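Local coordinates for peroxisomal membrane protein LPX1 (Saccharomyces cerevisiae, PDB 2Y6U) that hydrolyses acyl esters, with esterase, lipase and phospholipase A activity, as an alpha/beta hydrolase of the peroxisome, at residues 51-56 / 339-344; 76-79 / 84-87. All coordinates share one frame; numbering follows the deposited sequence.

Contact 1: residues 51-56 / 339-344; sequences TRLNLV and HHIHEF
Ile341 meets Leu53 and Leu55 through methyl groups alone, and the imidazole rings of His339 and His340 sit away from it and pack against each other and Glu343. The His339 ring carries Glu343 CG on one face, 3.6 Å above its plane and shifted toward the rim, while His340 CE1 lies in plane at its edge. His339 CD2 in turn stands over one face of the His340 ring, also toward the rim. Beyond the helix, His340 is held by a hydrogen bond from NE2 to Asp316 OD2 and an edge-to-face contact with His314.

The two branches of Ile341 divide the work. CG2, opposite the backbone N, comes within 3.6 Å of Leu53 CD1, in one of two modelled conformers of the leucine; the two side chains slide past each other in opposite directions. The other branch is extended (chi2 177°), which carries CD1 out to meet Leu55 CD2 tip to tip at 4.2 Å. This is how the alpha/beta hydrolase fold lays a helix on its central sheet: helix 330-347 covers one face of strand 51-58, with the CA atoms of Leu53 and Ile341 9.0 Å apart. Leu53 points at the helix directly, whereas Leu55 starts off at an angle and only its end turns nearer. Strand 137-144 adds Leu138 beside Leu53 and Ile142 beside Leu55. On the reverse face of strand 51-58, Asn54 ND2 is hydrogen-bonded to Asn139 OD1.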
loop_
_atom_site.group_PDB
_atom_site.type_symbol
_atom_site.label_atom_id
_atom_site.label_comp_id
_atom_site.label_asym_id
_atom_site.label_seq_id
_atom_site.Cartn_x
_atom_site.Cartn_y
_atom_site.Cartn_z
ATOM N N THR A 51 16.949 -8.034 -20.681
ATOM C CA THR A 51 16.119 -7.828 -19.479
ATOM C C THR A 51 17.000 -7.548 -18.312
ATOM O O THR A 51 17.959 -8.271 -18.025
ATOM C CB THR A 51 15.269 -9.070 -19.212
ATOM O OG1 THR A 51 14.523 -9.361 -20.372
ATOM C CG2 THR A 51 14.303 -8.886 -18.101
ATOM N N ARG A 52 16.669 -6.505 -17.579
ATOM C CA ARG A 52 17.283 -6.249 -16.348
ATOM C C ARG A 52 16.568 -7.092 -15.255
ATOM O O ARG A 52 15.359 -6.988 -15.093
ATOM C CB ARG A 52 17.072 -4.790 -15.955
ATOM C CG ARG A 52 18.092 -3.756 -16.398
ATOM C CD ARG A 52 17.798 -3.270 -17.726
ATOM N NE ARG A 52 17.831 -1.803 -17.847
ATOM C CZ ARG A 52 17.879 -1.144 -19.020
ATOM N NH1 ARG A 52 17.934 -1.806 -20.188
ATOM N NH2 ARG A 52 17.873 0.197 -19.024
ATOM N N LEU A 53 17.335 -7.821 -14.454
ATOM C CA LEU A 53 16.764 -8.525 -13.303
ATOM C C LEU A 53 17.118 -7.760 -12.069
ATOM O O LEU A 53 18.276 -7.402 -11.827
ATOM C CB LEU A 53 17.258 -9.965 -13.146
ATOM C CG LEU A 53 16.919 -10.965 -14.250
ATOM C CD1 LEU A 53 17.718 -12.237 -14.042
ATOM C CD2 LEU A 53 15.434 -11.294 -14.272
ATOM N N ASN A 54 16.099 -7.478 -11.280
ATOM C CA ASN A 54 16.288 -6.834 -10.008
ATOM C C ASN A 54 15.831 -7.807 -8.901
ATOM O O ASN A 54 14.763 -8.402 -9.022
ATOM C CB ASN A 54 15.438 -5.542 -9.911
ATOM C CG ASN A 54 15.804 -4.534 -10.969
ATOM O OD1 ASN A 54 16.989 -4.252 -11.102
ATOM N ND2 ASN A 54 14.854 -4.088 -11.793
ATOM N N LEU A 55 16.623 -7.928 -7.878
ATOM C CA LEU A 55 16.372 -8.821 -6.784
ATOM C C LEU A 55 16.294 -8.121 -5.488
ATOM O O LEU A 55 17.142 -7.291 -5.189
ATOM C CB LEU A 55 17.490 -9.871 -6.719
ATOM C CG LEU A 55 17.488 -11.039 -7.656
ATOM C CD1 LEU A 55 17.175 -10.827 -9.040
ATOM C CD2 LEU A 55 18.884 -11.855 -7.538
ATOM N N VAL A 56 15.304 -8.481 -4.671
ATOM C CA VAL A 56 15.117 -7.837 -3.398
ATOM C C VAL A 56 15.067 -8.935 -2.319
ATOM O O VAL A 56 14.303 -9.827 -2.443
ATOM C CB VAL A 56 13.825 -7.026 -3.341
ATOM C CG1 VAL A 56 13.642 -6.409 -1.933
ATOM C CG2 VAL A 56 13.836 -5.917 -4.482
ATOM N N HIS A 339 18.107 -21.530 -10.573
ATOM C CA HIS A 339 17.324 -22.356 -11.444
ATOM C C HIS A 339 16.002 -21.678 -11.747
ATOM O O HIS A 339 15.584 -21.519 -12.923
ATOM C CB HIS A 339 17.071 -23.756 -10.775
ATOM C CG HIS A 339 16.052 -24.567 -11.500
ATOM N ND1 HIS A 339 16.334 -25.184 -12.698
ATOM C CD2 HIS A 339 14.743 -24.835 -11.230
ATOM C CE1 HIS A 339 15.262 -25.838 -13.115
ATOM N NE2 HIS A 339 14.276 -25.614 -12.263
ATOM N N HIS A 340 15.317 -21.250 -10.695
ATOM C CA HIS A 340 13.976 -20.719 -10.901
ATOM C C HIS A 340 13.982 -19.398 -11.601
ATOM O O HIS A 340 13.117 -19.119 -12.424
ATOM C CB HIS A 340 13.167 -20.666 -9.616
ATOM C CG HIS A 340 12.798 -22.003 -9.110
ATOM N ND1 HIS A 340 11.979 -22.867 -9.809
ATOM C CD2 HIS A 340 13.236 -22.672 -8.022
ATOM C CE1 HIS A 340 11.904 -24.011 -9.137
ATOM N NE2 HIS A 340 12.632 -23.901 -8.030
ATOM N N ILE A 341 14.942 -18.563 -11.317
ATOM C CA ILE A 341 15.011 -17.282 -12.047
ATOM C C ILE A 341 15.303 -17.496 -13.510
ATOM O O ILE A 341 14.703 -16.877 -14.428
ATOM C CB ILE A 341 16.142 -16.379 -11.418
ATOM C CG1 ILE A 341 15.693 -15.880 -9.997
ATOM C CG2 ILE A 341 16.471 -15.206 -12.334
ATOM C CD1 ILE A 341 16.843 -15.041 -9.294
ATOM N N HIS A 342 16.254 -18.402 -13.789
ATOM C CA HIS A 342 16.550 -18.710 -15.183
ATOM C C HIS A 342 15.326 -19.234 -15.935
ATOM O O HIS A 342 15.007 -18.747 -17.025
ATOM C CB HIS A 342 17.672 -19.780 -15.259
ATOM C CG HIS A 342 18.044 -20.175 -16.645
ATOM N ND1 HIS A 342 18.851 -19.395 -17.443
ATOM C CD2 HIS A 342 17.752 -21.282 -17.368
ATOM C CE1 HIS A 342 19.047 -20.014 -18.603
ATOM N NE2 HIS A 342 18.383 -21.153 -18.591
ATOM N N GLU A 343 14.623 -20.204 -15.369
ATOM C CA GLU A 343 13.473 -20.760 -16.084
ATOM C C GLU A 343 12.399 -19.655 -16.264
ATOM O O GLU A 343 11.751 -19.566 -17.277
ATOM C CB GLU A 343 12.867 -21.937 -15.301
ATOM C CG GLU A 343 13.739 -23.192 -15.237
ATOM C CD GLU A 343 14.053 -23.831 -16.613
ATOM O OE1 GLU A 343 13.199 -23.826 -17.536
ATOM O OE2 GLU A 343 15.163 -24.353 -16.771
ATOM N N PHE A 344 12.216 -18.840 -15.235
ATOM C CA PHE A 344 11.169 -17.798 -15.292
ATOM C C PHE A 344 11.431 -16.803 -16.423
ATOM O O PHE A 344 10.540 -16.543 -17.268
ATOM C CB PHE A 344 11.027 -17.110 -13.906
ATOM C CG PHE A 344 9.977 -16.038 -13.874
ATOM C CD1 PHE A 344 8.666 -16.359 -13.652
ATOM C CD2 PHE A 344 10.285 -14.712 -14.173
ATOM C CE1 PHE A 344 7.636 -15.423 -13.754
ATOM C CE2 PHE A 344 9.250 -13.720 -14.222
ATOM C CZ PHE A 344 7.921 -14.102 -14.065
#

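Contact 2: residues 76-79 / 84-87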
loop_
_atom_site.group_PDB
_atom_site.type_symbol
_atom_site.label_atom_id
_atom_site.label_comp_id
_atom_site.label_asym_id
_atom_site.label_seq_id
_atom_site.Cartn_x
_atom_site.Cartn_y
_atom_site.Cartn_z
ATOM N N VAL A 76 22.712 -15.904 -10.208
ATOM C CA VAL A 76 22.531 -16.194 -11.633
ATOM C C VAL A 76 23.459 -15.313 -12.491
ATOM O O VAL A 76 23.346 -14.084 -12.552
ATOM C CB VAL A 76 20.958 -16.078 -11.956
ATOM C CG1 VAL A 76 20.496 -14.647 -12.376
ATOM C CG2 VAL A 76 20.364 -17.272 -12.827
ATOM N N ALA A 77 24.374 -15.977 -13.153
ATOM C CA ALA A 77 25.284 -15.343 -14.127
ATOM C C ALA A 77 24.438 -14.753 -15.260
ATOM O O ALA A 77 23.342 -15.279 -15.551
ATOM C CB ALA A 77 26.261 -16.390 -14.710
ATOM N N ALA A 78 24.941 -13.681 -15.880
ATOM C CA ALA A 78 24.330 -13.092 -17.039
ATOM C C ALA A 78 24.310 -14.173 -18.080
ATOM O O ALA A 78 25.338 -14.852 -18.317
ATOM C CB ALA A 78 25.133 -11.896 -17.518
ATOM N N ASP A 79 23.152 -14.389 -18.689
ATOM C CA ASP A 79 23.057 -15.478 -19.638
ATOM C C ASP A 79 22.913 -14.904 -21.053
ATOM O O ASP A 79 22.032 -14.029 -21.306
ATOM C CB ASP A 79 21.960 -16.483 -19.223
ATOM C CG ASP A 79 22.478 -17.545 -18.206
ATOM O OD1 ASP A 79 23.182 -18.495 -18.655
ATOM O OD2 ASP A 79 22.191 -17.432 -16.974
ATOM N N TYR A 84 19.516 -11.768 -20.328
ATOM C CA TYR A 84 19.185 -11.105 -19.073
ATOM C C TYR A 84 20.502 -10.929 -18.291
ATOM O O TYR A 84 21.522 -11.592 -18.601
ATOM C CB TYR A 84 18.166 -11.948 -18.292
ATOM C CG TYR A 84 18.603 -13.361 -17.839
ATOM C CD1 TYR A 84 19.366 -13.547 -16.694
ATOM C CD2 TYR A 84 18.193 -14.504 -18.532
ATOM C CE1 TYR A 84 19.742 -14.813 -16.257
ATOM C CE2 TYR A 84 18.568 -15.779 -18.101
ATOM C CZ TYR A 84 19.332 -15.926 -16.943
ATOM O OH TYR A 84 19.718 -17.197 -16.499
ATOM N N ALA A 85 20.453 -10.054 -17.315
ATOM C CA ALA A 85 21.499 -9.851 -16.337
ATOM C C ALA A 85 20.937 -9.130 -15.135
ATOM O O ALA A 85 20.053 -8.284 -15.252
ATOM C CB ALA A 85 22.717 -9.004 -16.962
ATOM N N ILE A 86 21.487 -9.449 -13.977
ATOM C CA ILE A 86 21.178 -8.748 -12.757
ATOM C C ILE A 86 21.603 -7.307 -12.844
ATOM O O ILE A 86 22.768 -6.978 -13.191
ATOM C CB ILE A 86 21.826 -9.372 -11.492
ATOM C CG1 ILE A 86 21.234 -10.750 -11.226
ATOM C CG2 ILE A 86 21.537 -8.505 -10.235
ATOM C CD1 ILE A 86 22.045 -11.482 -10.149
ATOM N N ASP A 87 20.667 -6.406 -12.612
ATOM C CA ASP A 87 21.017 -5.013 -12.645
ATOM C C ASP A 87 21.176 -4.487 -11.239
ATOM O O ASP A 87 22.142 -3.833 -10.966
ATOM C CB ASP A 87 19.976 -4.252 -13.434
ATOM C CG ASP A 87 20.430 -2.857 -13.827
ATOM O OD1 ASP A 87 21.485 -2.724 -14.533
ATOM O OD2 ASP A 87 19.732 -1.907 -13.378
HETATM O O HOH W 1 23.467 -11.639 -14.141
#
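Tyr84 and Asp79 lie side by side and point the same way, the carboxylate plane turned 51° from the ring. Asp79 CB sits over one face of the ring, 3.5 Å from Tyr84 CZ, in one of two modelled conformers of the aspartate. Tyr84 CG stands between its own backbone N and carbonyl carbon (chi1 63°), a turn that swings the ring back alongside residues 76-79. Val76 crosses the tyrosine at about a right angle: its CG1 is 4.0 Å from Tyr84 CE1, and its CG2 3.7 Å from Tyr84 OH. The same CG1 meets Ile86 CG1 at 4.1 Å, so one valine branch touches both ring and isoleucine. Further out, Ala78 CB and Ala85 CB touch at 3.8 Å.

The backbones are joined by a single antiparallel bridge, a hydrogen-bonded pair in which Asp79 N donates to Tyr84 O over 3.2 Å; the bond is bent, 144° at the hydrogen, and the donor is tilted out of the carbonyl plane. Farther along, a water takes over, donating to Val76 O and accepting from Ile86 N. The phenolic oxygen has a partner beyond the loop, a hydrogen bond to His342 ND1. With an alanine at Tyr84, His342 ND1 would probably lose its mate and a gap would open between Val76 CG1 and Asp79 CB.

Strand 84-92 runs parallel to strand 51-58, where Ala85 makes backbone hydrogen bonds to Thr51 and Leu53, and antiparallel to strand 35-40, where Asp87 makes one to Ser40. Helix 330-347 packs on both the loop and the start of the strand, with Ile341 against Val76 and Val345 against Tyr84.

Contact 1 is buried and purely apolar, a helix resting on the sheet; contact 2 lies nearer the surface, a loop folding back on the start of a strand, where a single backbone bond, a bridging water and a more exposed alanine pair join the hydrophobic pairs. Their centres are about 8 Å apart, and contact 2 is nested within the chain loop that contact 1 closes. Strands 51-58 and 84-92 are sheet neighbours, with Leu53 O probably accepting from Asp87 N at 2.7 Å. Helix 330-347 serves both, through Ile341 in contact 1 and the neighbouring His342 toward contact 2. Leu53 also packs on the Tyr84 ring.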